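Local coordinates for protein thioesterase (Streptomyces sp. WAC02707, PDB 6VAP) that probably hydrolyses acyl thioesters as the type II thioesterase of the borrelidin biosynthetic cluster, clearing unwanted acyl groups from carrier proteins, at residues V12-Y17 with F81-A86; C29-G34 with T38-V43; K68-E71 with E75-N78; E144-E149 with M169-I174; H197-D202 with H232-E237. All coordinates share one frame; numbering follows the deposited sequence.

Interaction 1: residues V12-Y17 with F81-A86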
# COMPACT_ATOMS: atom_id res chain seq x y z
N VAL A 12 -2.99 -5.16 -16.67
CA VAL A 12 -1.92 -4.17 -16.63
C VAL A 12 -1.75 -3.64 -15.22
O VAL A 12 -0.62 -3.35 -14.79
CB VAL A 12 -2.21 -3.03 -17.63
CG1 VAL A 12 -3.36 -2.16 -17.16
CG2 VAL A 12 -0.96 -2.19 -17.85
N TRP A 13 -2.85 -3.53 -14.46
CA TRP A 13 -2.77 -2.97 -13.12
C TRP A 13 -2.53 -4.01 -12.03
O TRP A 13 -1.81 -3.76 -11.06
CB TRP A 13 -4.07 -2.22 -12.77
CG TRP A 13 -4.18 -0.87 -13.36
CD1 TRP A 13 -4.81 -0.52 -14.54
CD2 TRP A 13 -3.75 0.35 -12.76
NE1 TRP A 13 -4.73 0.85 -14.73
CE2 TRP A 13 -4.12 1.40 -13.63
CE3 TRP A 13 -3.12 0.66 -11.55
CZ2 TRP A 13 -3.82 2.73 -13.36
CZ3 TRP A 13 -2.83 1.99 -11.28
CH2 TRP A 13 -3.17 2.99 -12.19
N ILE A 14 -3.15 -5.17 -12.16
CA ILE A 14 -3.28 -6.12 -11.06
C ILE A 14 -2.54 -7.39 -11.43
O ILE A 14 -2.93 -8.07 -12.38
CB ILE A 14 -4.75 -6.43 -10.74
CG1 ILE A 14 -5.47 -5.12 -10.35
CG2 ILE A 14 -4.84 -7.46 -9.62
CD1 ILE A 14 -6.96 -5.23 -10.28
N ARG A 15 -1.51 -7.72 -10.66
CA ARG A 15 -0.67 -8.88 -10.93
C ARG A 15 -1.01 -9.97 -9.91
O ARG A 15 -0.87 -9.75 -8.70
CB ARG A 15 0.81 -8.52 -10.87
CG ARG A 15 1.19 -7.31 -11.74
CD ARG A 15 0.94 -7.61 -13.22
NE ARG A 15 0.86 -6.38 -14.00
CZ ARG A 15 1.86 -5.85 -14.70
NH1 ARG A 15 3.04 -6.45 -14.71
NH2 ARG A 15 1.67 -4.72 -15.38
N GLN A 16 -1.42 -11.12 -10.40
CA GLN A 16 -1.74 -12.29 -9.58
C GLN A 16 -0.62 -13.30 -9.82
O GLN A 16 -0.58 -13.96 -10.86
CB GLN A 16 -3.11 -12.84 -9.98
CG GLN A 16 -3.58 -14.03 -9.16
CD GLN A 16 -4.90 -14.59 -9.65
OE1 GLN A 16 -5.38 -14.22 -10.71
NE2 GLN A 16 -5.49 -15.49 -8.88
N TYR A 17 0.27 -13.43 -8.85
CA TYR A 17 1.47 -14.23 -9.05
C TYR A 17 1.24 -15.71 -8.81
O TYR A 17 1.94 -16.53 -9.40
CB TYR A 17 2.57 -13.70 -8.13
CG TYR A 17 3.06 -12.33 -8.54
CD1 TYR A 17 3.56 -12.09 -9.83
CD2 TYR A 17 3.06 -11.28 -7.63
CE1 TYR A 17 4.01 -10.83 -10.19
CE2 TYR A 17 3.48 -10.02 -7.98
CZ TYR A 17 3.96 -9.80 -9.27
OH TYR A 17 4.40 -8.55 -9.64
N PHE A 81 -9.43 2.14 -8.93
CA PHE A 81 -10.62 1.59 -8.30
C PHE A 81 -11.49 0.83 -9.26
O PHE A 81 -11.87 -0.30 -8.92
CB PHE A 81 -11.41 2.69 -7.60
CG PHE A 81 -12.53 2.17 -6.74
CD1 PHE A 81 -12.29 1.20 -5.76
CD2 PHE A 81 -13.82 2.65 -6.91
CE1 PHE A 81 -13.32 0.72 -4.99
CE2 PHE A 81 -14.84 2.17 -6.11
CZ PHE A 81 -14.59 1.20 -5.16
N PRO A 82 -11.89 1.37 -10.43
CA PRO A 82 -12.72 0.60 -11.36
C PRO A 82 -12.11 -0.72 -11.75
O PRO A 82 -12.84 -1.69 -11.99
CB PRO A 82 -12.86 1.52 -12.58
CG PRO A 82 -12.33 2.86 -12.14
CD PRO A 82 -11.44 2.65 -11.02
N VAL A 83 -10.79 -0.78 -11.87
CA VAL A 83 -10.13 -2.03 -12.22
C VAL A 83 -10.25 -3.03 -11.08
O VAL A 83 -10.63 -4.18 -11.28
CB VAL A 83 -8.65 -1.78 -12.57
CG1 VAL A 83 -7.97 -3.06 -13.00
CG2 VAL A 83 -8.57 -0.72 -13.69
N LEU A 84 -9.91 -2.60 -9.86
CA LEU A 84 -10.08 -3.48 -8.71
C LEU A 84 -11.54 -3.84 -8.49
O LEU A 84 -11.83 -4.95 -8.06
CB LEU A 84 -9.53 -2.84 -7.44
CG LEU A 84 -8.01 -2.93 -7.32
CD1 LEU A 84 -7.57 -1.94 -6.26
CD2 LEU A 84 -7.56 -4.36 -6.96
N ARG A 85 -12.46 -2.92 -8.79
CA ARG A 85 -13.89 -3.21 -8.68
C ARG A 85 -14.27 -4.45 -9.48
O ARG A 85 -15.01 -5.32 -8.99
CB ARG A 85 -14.70 -2.01 -9.15
CG ARG A 85 -14.92 -0.96 -8.11
CD ARG A 85 -16.17 -0.14 -8.41
NE ARG A 85 -17.38 -0.87 -8.06
CZ ARG A 85 -18.53 -0.30 -7.75
NH1 ARG A 85 -18.63 1.03 -7.74
NH2 ARG A 85 -19.59 -1.05 -7.45
N ALA A 86 -13.80 -4.55 -10.73
CA ALA A 86 -14.17 -5.68 -11.58
C ALA A 86 -13.60 -7.01 -11.09
O ALA A 86 -14.11 -8.06 -11.47
CB ALA A 86 -13.71 -5.42 -13.02
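Ile14 and Val83 bury equal surface here and form the middle of a purely apolar contact, with Trp13 and Leu84 adding to its two ends. The Ile14 and Val83 side chains slide past each other in opposite directions, which brings Ile14 CD1 to 3.6 Å from Val83 CG1. Because CG1 of Ile14 lies beside the backbone N and chi2 (169°) then runs on extended, the terminal methyl is carried out to the helix surface. The same CD1 approaches Leu84 CD2 to 3.5 Å, shorter than usual for two methyl carbons, so the end of the isoleucine is packed tightly between consecutive residues of one helical turn.

Val83 divides its branches between two partners. Its CG1 faces Ile14 and lies 4.0 Å from Trp13 CB, whereas CG2 comes to 3.9 Å from Trp13 CD1, on the five-membered part of the indole and at a slant to it. The Trp13 and Val83 side chains cross at about a right angle. Elsewhere the indole meets Arg64 in a cation-pi contact. From the strand, Arg15 NH2 reaches back to Val12 O at 2.7 Å (N-H...O angle 160°), and that nitrogen also forms a salt bridge with Asp63.

Strand 14-15 is the outermost strand at its end of the sheet, antiparallel to strand 52-56, and backbone bonds from Trp13 to Gln57 and from Arg15 to Ala55 hold it there. Helix 73-87 packs against this edge strand, and its Leu84 also touches Leu107 and Phe111 of helix 99-113.

Interaction 2: residues C29-G34 with T38-V43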
# COMPACT_ATOMS: atom_id res chain seq x y z
N CYS A 29 -2.43 -5.52 -2.55
CA CYS A 29 -1.16 -5.01 -2.02
C CYS A 29 -0.68 -3.83 -2.84
O CYS A 29 -0.51 -3.95 -4.06
CB CYS A 29 -0.10 -6.12 -2.04
SG CYS A 29 -0.58 -7.49 -0.98
N LEU A 30 -0.41 -2.71 -2.17
CA LEU A 30 -0.04 -1.46 -2.78
C LEU A 30 1.43 -1.20 -2.48
O LEU A 30 1.81 -1.04 -1.31
CB LEU A 30 -0.90 -0.32 -2.24
CG LEU A 30 -2.40 -0.28 -2.65
CD1 LEU A 30 -2.62 -0.50 -4.10
CD2 LEU A 30 -3.19 -1.36 -1.82
N PRO A 31 2.28 -1.15 -3.48
CA PRO A 31 3.69 -0.89 -3.23
C PRO A 31 3.96 0.53 -2.77
O PRO A 31 3.18 1.45 -3.04
CB PRO A 31 4.34 -1.15 -4.58
CG PRO A 31 3.41 -2.00 -5.30
CD PRO A 31 2.05 -1.58 -4.86
N HIS A 32 5.12 0.70 -2.14
CA HIS A 32 5.64 2.02 -1.77
C HIS A 32 6.09 2.82 -2.99
O HIS A 32 6.11 2.32 -4.11
CB HIS A 32 6.85 1.87 -0.83
CG HIS A 32 7.87 0.90 -1.34
ND1 HIS A 32 7.67 -0.47 -1.36
CD2 HIS A 32 9.06 1.12 -1.93
CE1 HIS A 32 8.73 -1.05 -1.89
NE2 HIS A 32 9.58 -0.11 -2.27
N ALA A 33 6.50 4.07 -2.74
CA ALA A 33 7.07 4.89 -3.81
C ALA A 33 8.33 4.24 -4.38
O ALA A 33 9.19 3.77 -3.65
CB ALA A 33 7.42 6.29 -3.28
N GLY A 34 8.45 4.22 -5.68
CA GLY A 34 9.52 3.51 -6.33
C GLY A 34 9.38 2.02 -6.34
O GLY A 34 10.26 1.34 -6.87
N THR A 38 6.15 -6.62 -8.23
CA THR A 38 7.00 -7.76 -7.91
C THR A 38 7.46 -7.73 -6.46
O THR A 38 7.86 -8.77 -5.92
CB THR A 38 8.22 -7.79 -8.84
OG1 THR A 38 8.81 -6.48 -8.92
CG2 THR A 38 7.82 -8.22 -10.22
N PHE A 39 7.44 -6.56 -5.82
CA PHE A 39 7.82 -6.46 -4.41
C PHE A 39 6.99 -7.41 -3.55
O PHE A 39 7.48 -7.93 -2.53
CB PHE A 39 7.62 -5.02 -3.94
CG PHE A 39 7.84 -4.83 -2.48
CD1 PHE A 39 9.13 -4.74 -1.96
CD2 PHE A 39 6.78 -4.69 -1.62
CE1 PHE A 39 9.33 -4.54 -0.61
CE2 PHE A 39 6.98 -4.49 -0.28
CZ PHE A 39 8.25 -4.43 0.23
N TYR A 40 5.75 -7.68 -3.93
CA TYR A 40 4.86 -8.52 -3.13
C TYR A 40 4.85 -9.99 -3.52
O TYR A 40 4.02 -10.75 -3.02
CB TYR A 40 3.45 -7.97 -3.20
CG TYR A 40 3.30 -6.71 -2.38
CD1 TYR A 40 3.34 -6.76 -1.00
CD2 TYR A 40 3.09 -5.46 -3.00
CE1 TYR A 40 3.17 -5.58 -0.21
CE2 TYR A 40 2.98 -4.31 -2.25
CZ TYR A 40 3.01 -4.37 -0.88
OH TYR A 40 2.82 -3.26 -0.13
N HIS A 41 5.79 -10.42 -4.35
CA HIS A 41 5.88 -11.84 -4.68
C HIS A 41 6.05 -12.72 -3.45
O HIS A 41 5.37 -13.76 -3.35
CB HIS A 41 7.02 -12.08 -5.67
CG HIS A 41 6.71 -13.10 -6.72
ND1 HIS A 41 6.88 -12.86 -8.07
CD2 HIS A 41 6.24 -14.36 -6.61
CE1 HIS A 41 6.54 -13.94 -8.74
NE2 HIS A 41 6.15 -14.87 -7.88
N PRO A 42 6.87 -12.37 -2.47
CA PRO A 42 6.92 -13.20 -1.24
C PRO A 42 5.58 -13.34 -0.52
O PRO A 42 5.28 -14.41 0.02
CB PRO A 42 7.94 -12.46 -0.38
CG PRO A 42 8.76 -11.64 -1.31
CD PRO A 42 7.77 -11.22 -2.41
N VAL A 43 4.76 -12.29 -0.52
CA VAL A 43 3.43 -12.41 0.11
C VAL A 43 2.57 -13.42 -0.67
O VAL A 43 1.96 -14.34 -0.11
CB VAL A 43 2.76 -11.03 0.18
CG1 VAL A 43 1.36 -11.16 0.75
CG2 VAL A 43 3.60 -10.09 1.00
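Cys29 lays its CB over one face of the Tyr40 ring, 3.3 Å from the centroid and almost on the ring normal, a CH-pi contact. With SG beside its own backbone N (chi1 -63°), the sulfur also stays above that face, at 4.3 Å from the Tyr40 centroid. The ring's other face is taken by Phe39 CD2, so Tyr40 is sandwiched. Part of its edge is met too: Pro31 N lies near the ring plane, and Pro31 CG comes to 3.9 Å from Tyr40 CE2. At the far end Tyr40 OH donates to Leu30 O at 2.7 Å, approaching from well above the carbonyl plane, 64° out of it. The bond anchors the hydroxyl, while contacts on both faces limit tilting of the ring.

Phe39 presents one face to His32, whose CE1 points at it in an edge-to-face pair, centroids 4.8 Å apart and planes at 79°. The contact buries His32 ND1, which has no partner in the model.

Strand 26-30, helix 41-47 and strand 52-56 form a beta-alpha-beta unit, and this contact packs its first strand and the loop beyond against the helix start. Tyr40, at the N-cap position, also touches Ala55 of strand 52-56; Leu30 turns to helix 99-113, and His32 touches Ser98.

Interaction 3: residues K68-E71 with E75-N78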
# COMPACT_ATOMS: atom_id res chain seq x y z
N LYS A 68 3.10 7.12 -18.86
CA LYS A 68 3.48 8.26 -18.04
C LYS A 68 3.15 7.95 -16.58
O LYS A 68 2.03 7.54 -16.29
CB LYS A 68 2.75 9.52 -18.50
CG LYS A 68 3.30 10.82 -17.95
CD LYS A 68 2.40 11.39 -16.86
CE LYS A 68 3.06 12.55 -16.13
NZ LYS A 68 4.26 12.13 -15.35
N PRO A 69 4.08 8.14 -15.65
CA PRO A 69 3.76 7.84 -14.25
C PRO A 69 2.80 8.86 -13.66
O PRO A 69 2.80 10.04 -14.01
CB PRO A 69 5.13 7.91 -13.56
CG PRO A 69 5.94 8.80 -14.42
CD PRO A 69 5.46 8.61 -15.83
N LEU A 70 1.94 8.38 -12.78
CA LEU A 70 0.98 9.25 -12.11
C LEU A 70 1.66 10.01 -10.98
O LEU A 70 2.65 9.56 -10.40
CB LEU A 70 -0.19 8.42 -11.57
CG LEU A 70 -1.01 7.74 -12.69
CD1 LEU A 70 -2.12 6.90 -12.07
CD2 LEU A 70 -1.58 8.79 -13.66
N GLU A 71 1.11 11.17 -10.65
CA GLU A 71 1.73 12.09 -9.71
C GLU A 71 0.84 12.42 -8.53
O GLU A 71 1.17 13.33 -7.77
CB GLU A 71 2.11 13.38 -10.45
CG GLU A 71 3.16 13.20 -11.53
CD GLU A 71 3.41 14.46 -12.33
OE1 GLU A 71 2.68 15.46 -12.12
OE2 GLU A 71 4.33 14.46 -13.16
N GLU A 75 -5.49 10.36 -8.12
CA GLU A 75 -5.55 9.91 -9.51
C GLU A 75 -5.19 8.44 -9.60
O GLU A 75 -5.85 7.69 -10.32
CB GLU A 75 -4.61 10.74 -10.39
CG GLU A 75 -5.11 12.15 -10.66
CD GLU A 75 -4.01 13.09 -11.10
OE1 GLU A 75 -4.18 14.32 -10.95
OE2 GLU A 75 -2.97 12.60 -11.58
N LEU A 76 -4.16 8.01 -8.87
CA LEU A 76 -3.87 6.58 -8.76
C LEU A 76 -5.11 5.81 -8.32
O LEU A 76 -5.47 4.79 -8.91
CB LEU A 76 -2.71 6.32 -7.79
CG LEU A 76 -1.31 6.33 -8.42
CD1 LEU A 76 -0.27 6.57 -7.31
CD2 LEU A 76 -1.03 5.06 -9.14
N ALA A 77 -5.74 6.26 -7.24
CA ALA A 77 -6.94 5.60 -6.74
C ALA A 77 -8.11 5.64 -7.73
O ALA A 77 -8.79 4.63 -7.95
CB ALA A 77 -7.38 6.26 -5.43
N ASN A 78 -8.39 6.81 -8.30
CA ASN A 78 -9.52 6.92 -9.19
C ASN A 78 -9.36 6.03 -10.40
O ASN A 78 -10.33 5.44 -10.87
CB ASN A 78 -9.68 8.37 -9.59
CG ASN A 78 -10.31 9.22 -8.51
OD1 ASN A 78 -10.98 8.71 -7.61
ND2 ASN A 78 -10.09 10.54 -8.58
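Leu70 and Leu76 make up most of the first shell. Leu70 CD1 stands 3.6 Å from Leu76 CD2, and it also reaches the helix backbone, 3.8 Å from Leu76 CA. Further back along the chain, Leu70 CB is 3.9 Å from Leu76 CG, so the contact runs back from the methyls to CB, the two side chains crossing at a slant. In Leu70 the chain leaves beside the backbone N (chi1 -64°) and continues extended (chi2 178°), which projects CD1 at the helix.

Around this core the next shell is polar and belongs to the loop. Lys68 NZ folds back to Pro69 O at 2.9 Å, in the carbonyl plane, and to Glu71 OE2 at 3.2 Å as a salt bridge, meeting that oxygen from above the carboxylate plane. One ammonium group thus ties both flanks of Leu70 together. Glu75 borders the contact on the helix side, but its side chain is poorly ordered; its backbone N bonds to Asp72 OD2.

The loop thus folds back on the first turns of helix 73-87, which it leads into from strand 52-56. Leu70 also touches Trp13 beside strand 14-15, while Leu76 touches Tyr58 and, in helix 99-113, Leu103.

Interaction 4: residues E144-E149 with M169-I174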
# COMPACT_ATOMS: atom_id res chain seq x y z
N GLU A 144 20.19 14.60 -10.58
CA GLU A 144 21.44 14.22 -9.89
C GLU A 144 21.22 14.21 -8.38
O GLU A 144 21.69 13.28 -7.74
CB GLU A 144 22.55 15.17 -10.34
CG GLU A 144 23.78 14.47 -10.85
CD GLU A 144 23.48 13.30 -11.76
OE1 GLU A 144 22.82 13.55 -12.78
OE2 GLU A 144 23.86 12.14 -11.42
N GLU A 145 20.56 15.22 -7.83
CA GLU A 145 20.28 15.28 -6.41
C GLU A 145 19.25 14.23 -6.02
O GLU A 145 19.23 13.78 -4.87
CB GLU A 145 19.79 16.68 -6.03
CG GLU A 145 20.88 17.75 -6.09
CD GLU A 145 20.37 19.13 -5.70
OE1 GLU A 145 21.11 20.12 -5.91
OE2 GLU A 145 19.22 19.22 -5.19
N LEU A 146 18.41 13.83 -6.98
CA LEU A 146 17.42 12.79 -6.71
C LEU A 146 18.10 11.46 -6.46
O LEU A 146 17.86 10.81 -5.44
CB LEU A 146 16.46 12.69 -7.90
CG LEU A 146 15.24 11.77 -7.77
CD1 LEU A 146 14.63 11.82 -6.39
CD2 LEU A 146 14.20 12.17 -8.81
N VAL A 147 18.90 11.00 -7.42
CA VAL A 147 19.55 9.70 -7.30
C VAL A 147 20.43 9.66 -6.06
O VAL A 147 20.49 8.65 -5.35
CB VAL A 147 20.35 9.39 -8.58
CG1 VAL A 147 19.43 9.43 -9.79
CG2 VAL A 147 21.47 10.38 -8.74
N ALA A 148 21.11 10.77 -5.76
CA ALA A 148 21.97 10.82 -4.59
C ALA A 148 21.17 10.58 -3.32
O ALA A 148 21.54 9.77 -2.47
CB ALA A 148 22.69 12.17 -4.52
N GLU A 149 20.06 11.30 -3.16
CA GLU A 149 19.23 11.12 -1.97
C GLU A 149 18.59 9.74 -1.92
O GLU A 149 18.14 9.31 -0.86
CB GLU A 149 18.15 12.20 -1.91
CG GLU A 149 18.39 13.25 -0.83
CD GLU A 149 17.74 12.89 0.50
OE1 GLU A 149 17.03 11.87 0.56
OE2 GLU A 149 17.93 13.65 1.47
N MET A 169 16.04 5.58 -16.43
CA MET A 169 14.81 5.00 -16.96
C MET A 169 13.73 4.92 -15.89
O MET A 169 12.55 5.09 -16.19
CB MET A 169 15.09 3.61 -17.52
CG MET A 169 14.95 3.50 -19.03
SD MET A 169 15.06 1.78 -19.57
CE MET A 169 16.74 1.38 -19.15
N ALA A 170 14.11 4.67 -14.64
CA ALA A 170 13.16 4.52 -13.55
C ALA A 170 12.91 5.82 -12.79
O ALA A 170 11.91 5.93 -12.07
CB ALA A 170 13.66 3.46 -12.57
N LEU A 171 13.79 6.82 -12.94
CA LEU A 171 13.67 8.03 -12.14
C LEU A 171 12.34 8.74 -12.36
O LEU A 171 11.72 9.15 -11.36
CB LEU A 171 14.84 8.96 -12.43
CG LEU A 171 15.42 9.68 -11.21
CD1 LEU A 171 15.96 8.70 -10.18
CD2 LEU A 171 16.52 10.65 -11.64
N PRO A 172 11.86 8.92 -13.59
CA PRO A 172 10.56 9.59 -13.75
C PRO A 172 9.45 8.93 -12.95
O PRO A 172 8.59 9.63 -12.42
CB PRO A 172 10.31 9.49 -15.27
CG PRO A 172 11.67 9.38 -15.88
CD PRO A 172 12.51 8.63 -14.88
N ALA A 173 9.46 7.60 -12.86
CA ALA A 173 8.44 6.91 -12.08
C ALA A 173 8.66 7.10 -10.58
O ALA A 173 7.70 7.28 -9.82
CB ALA A 173 8.43 5.42 -12.43
N ILE A 174 9.92 7.08 -10.14
CA ILE A 174 10.21 7.31 -8.72
C ILE A 174 9.83 8.74 -8.33
O ILE A 174 9.20 8.96 -7.30
CB ILE A 174 11.69 7.03 -8.43
CG1 ILE A 174 12.03 5.56 -8.78
CG2 ILE A 174 12.03 7.35 -6.98
CD1 ILE A 174 13.50 5.27 -8.79
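Ala170 O takes two backbone donors, Ile174 N at 3.0 Å and, weakly, Ala173 N at 3.1 Å, and the helical turn so formed holds Leu171 toward Leu146 and Val147 of the other helix. That turn is irregular: Pro172 has no N-H to give, and neither its N nor that of Ala173 bonds in the regular way to the turn before, which marks a kink.

Across the interface the contact is wholly apolar and centres on one leucine. Leu171 and Leu146 reach toward each other tip to tip, Leu146 CD2 lying 3.7 Å from Leu171 CG. CG of Leu146 is opposite its backbone N (chi1 -173°), which directs the branch at helix 167-182. Val147 instead crosses Leu171 at about a right angle: its CG1 seats between the two methyls, 3.6 Å from Leu171 CD1 and 3.7 Å from Leu171 CD2. Every branch of the leucine is therefore engaged.

Ile174, one turn on, touches Leu150 just past helix 143-149. Both helices fall in the chain between the parallel strands 120-124 and 196-201, and the contact centre is about 21 Å from the chain centre. This placement, with residues 152-165 between them not modelled, is consistent with the helical, mobile lid of type II thioesterases in the alpha/beta-hydrolase fold.

Interaction 5: residues H197-D202 with H232-E237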
# COMPACT_ATOMS: atom_id res chain seq x y z
N HIS A 197 -5.14 -1.97 10.95
CA HIS A 197 -3.98 -2.49 11.64
C HIS A 197 -2.77 -1.73 11.11
O HIS A 197 -2.44 -1.83 9.93
CB HIS A 197 -3.79 -4.00 11.46
CG HIS A 197 -2.79 -4.60 12.41
ND1 HIS A 197 -2.82 -5.92 12.81
CD2 HIS A 197 -1.72 -4.06 13.05
CE1 HIS A 197 -1.83 -6.16 13.64
NE2 HIS A 197 -1.13 -5.05 13.80
N ALA A 198 -2.12 -0.98 11.98
CA ALA A 198 -1.00 -0.17 11.59
C ALA A 198 0.28 -0.87 12.00
O ALA A 198 0.35 -1.52 13.05
CB ALA A 198 -1.10 1.19 12.25
N LEU A 199 1.31 -0.74 11.17
CA LEU A 199 2.59 -1.40 11.39
C LEU A 199 3.70 -0.39 11.15
O LEU A 199 3.70 0.30 10.12
CB LEU A 199 2.76 -2.60 10.47
CG LEU A 199 1.54 -3.51 10.35
CD1 LEU A 199 1.75 -4.44 9.19
CD2 LEU A 199 1.27 -4.31 11.62
N THR A 200 4.62 -0.26 12.10
CA THR A 200 5.62 0.79 12.01
C THR A 200 6.94 0.30 12.60
O THR A 200 6.97 -0.63 13.40
CB THR A 200 5.10 2.07 12.71
OG1 THR A 200 5.95 3.18 12.37
CG2 THR A 200 5.04 1.89 14.23
N GLY A 201 8.03 0.92 12.18
CA GLY A 201 9.32 0.67 12.77
C GLY A 201 9.60 1.65 13.89
O GLY A 201 9.18 2.79 13.85
N ASP A 202 10.33 1.20 14.90
CA ASP A 202 10.60 2.03 16.08
C ASP A 202 11.71 3.05 15.84
O ASP A 202 11.97 3.87 16.73
CB ASP A 202 10.94 1.14 17.28
CG ASP A 202 12.23 0.35 17.09
OD1 ASP A 202 12.83 0.38 16.00
OD2 ASP A 202 12.61 -0.36 18.04
N HIS A 232 12.17 2.53 8.19
CA HIS A 232 11.08 2.65 7.23
C HIS A 232 10.82 1.36 6.49
O HIS A 232 9.69 1.10 6.07
CB HIS A 232 11.39 3.76 6.22
CG HIS A 232 10.18 4.25 5.48
ND1 HIS A 232 9.16 4.94 6.09
CD2 HIS A 232 9.84 4.14 4.18
CE1 HIS A 232 8.25 5.27 5.19
NE2 HIS A 232 8.64 4.78 4.02
N PHE A 233 11.85 0.55 6.26
CA PHE A 233 11.72 -0.77 5.65
C PHE A 233 11.99 -1.91 6.64
O PHE A 233 12.63 -2.93 6.31
CB PHE A 233 12.61 -0.86 4.43
CG PHE A 233 12.02 -0.13 3.23
CD1 PHE A 233 12.17 1.23 3.10
CD2 PHE A 233 11.29 -0.80 2.28
CE1 PHE A 233 11.64 1.92 2.01
CE2 PHE A 233 10.75 -0.14 1.18
CZ PHE A 233 10.94 1.23 1.05
N TYR A 234 11.53 -1.70 7.88
CA TYR A 234 11.50 -2.78 8.86
C TYR A 234 10.93 -4.07 8.27
O TYR A 234 11.34 -5.17 8.64
CB TYR A 234 10.68 -2.36 10.08
CG TYR A 234 9.20 -2.42 9.75
CD1 TYR A 234 8.60 -1.41 9.04
CD2 TYR A 234 8.43 -3.53 10.10
CE1 TYR A 234 7.24 -1.49 8.69
CE2 TYR A 234 7.10 -3.62 9.75
CZ TYR A 234 6.52 -2.60 9.03
OH TYR A 234 5.22 -2.69 8.71
N LEU A 235 9.97 -3.98 7.37
CA LEU A 235 9.21 -5.16 7.00
C LEU A 235 10.05 -6.19 6.26
O LEU A 235 9.65 -7.36 6.18
CB LEU A 235 8.01 -4.73 6.13
CG LEU A 235 8.26 -4.37 4.67
CD1 LEU A 235 6.86 -4.08 4.01
CD2 LEU A 235 9.12 -3.17 4.48
N LEU A 236 11.19 -5.78 5.70
CA LEU A 236 12.06 -6.76 5.05
C LEU A 236 12.67 -7.71 6.07
O LEU A 236 12.93 -8.87 5.77
CB LEU A 236 13.16 -6.06 4.27
CG LEU A 236 12.65 -5.01 3.26
CD1 LEU A 236 13.81 -4.44 2.46
CD2 LEU A 236 11.63 -5.61 2.31
N GLU A 237 12.89 -7.24 7.29
CA GLU A 237 13.44 -8.02 8.39
C GLU A 237 12.37 -8.76 9.15
O GLU A 237 12.70 -9.66 9.91
CB GLU A 237 14.22 -7.12 9.38
CG GLU A 237 15.22 -7.85 10.26
CD GLU A 237 15.33 -7.28 11.68
OE1 GLU A 237 16.34 -7.54 12.35
OE2 GLU A 237 14.40 -6.58 12.11
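Tyr234 crosses Leu199 at about a right angle, its phenol reaching to the strand, where the ring carbon Tyr234 CZ comes to 4.0 Å from Leu199 CB. Tyr234 OH is modelled nearer still to that carbon, an approach short enough to be doubtful in detail. The oxygen's polar partner lies elsewhere: it is hydrogen-bonded to Ser124 OG, which fixes the hydroxyl end of the ring. Leu199 CD1 is 3.9 Å from Tyr234 OH.

Turned this way, the ring has one face toward the strand backbone, with Thr200 C 4.2 Å above its plane and displaced toward the rim. Leu235 CB occupies the opposite face. Nearer the root of the side chain, Tyr234 CD1 is 4.0 Å from Gly201 N, and the chains are closest there, Gly201 CA to Tyr234 CA measuring 5.7 Å. A chi1 of 76° sets the ring between its own N and carbonyl carbon, steering it back against strand 196-201.

His232, two residues earlier, bonds through NE2 to Ser98 OG and through ND1 to Asp204 OD2, probably as the histidine of a Ser-His-Asp triad. Tyr234 packs the start of the 234-237 segment, which precedes helix 239-250, onto strand 196-201, between strands 120-124 and 223-228; it stacks with Phe228 of the latter and touches Ile242 of helix 239-250.

How the interactions relate
Interactions 1, 2 and 5 all reach the central sheet, with 1 and 5 on opposite sides of the chain's centre, about 25 Å apart between centres. Interaction 2 bridges them: Tyr17 OH approaches Thr38 N at 3.0 Å, and His32 CD2 lies 3.5 Å from Phe233 CZ, beside the probable triad histidine His232. Interaction 3 shares helix 73-87 with interaction 1, Leu70 CD1 standing 4.0 Å from Trp13 CH2. It also leads outward to the likely lid of interaction 4, where Pro69 CB meets Ala173 CA at 3.8 Å. Gly34 CA, 4.1 Å from Ile174 CG1, joins interaction 2 to that same helix, whereas interactions 4 and 5 do not touch.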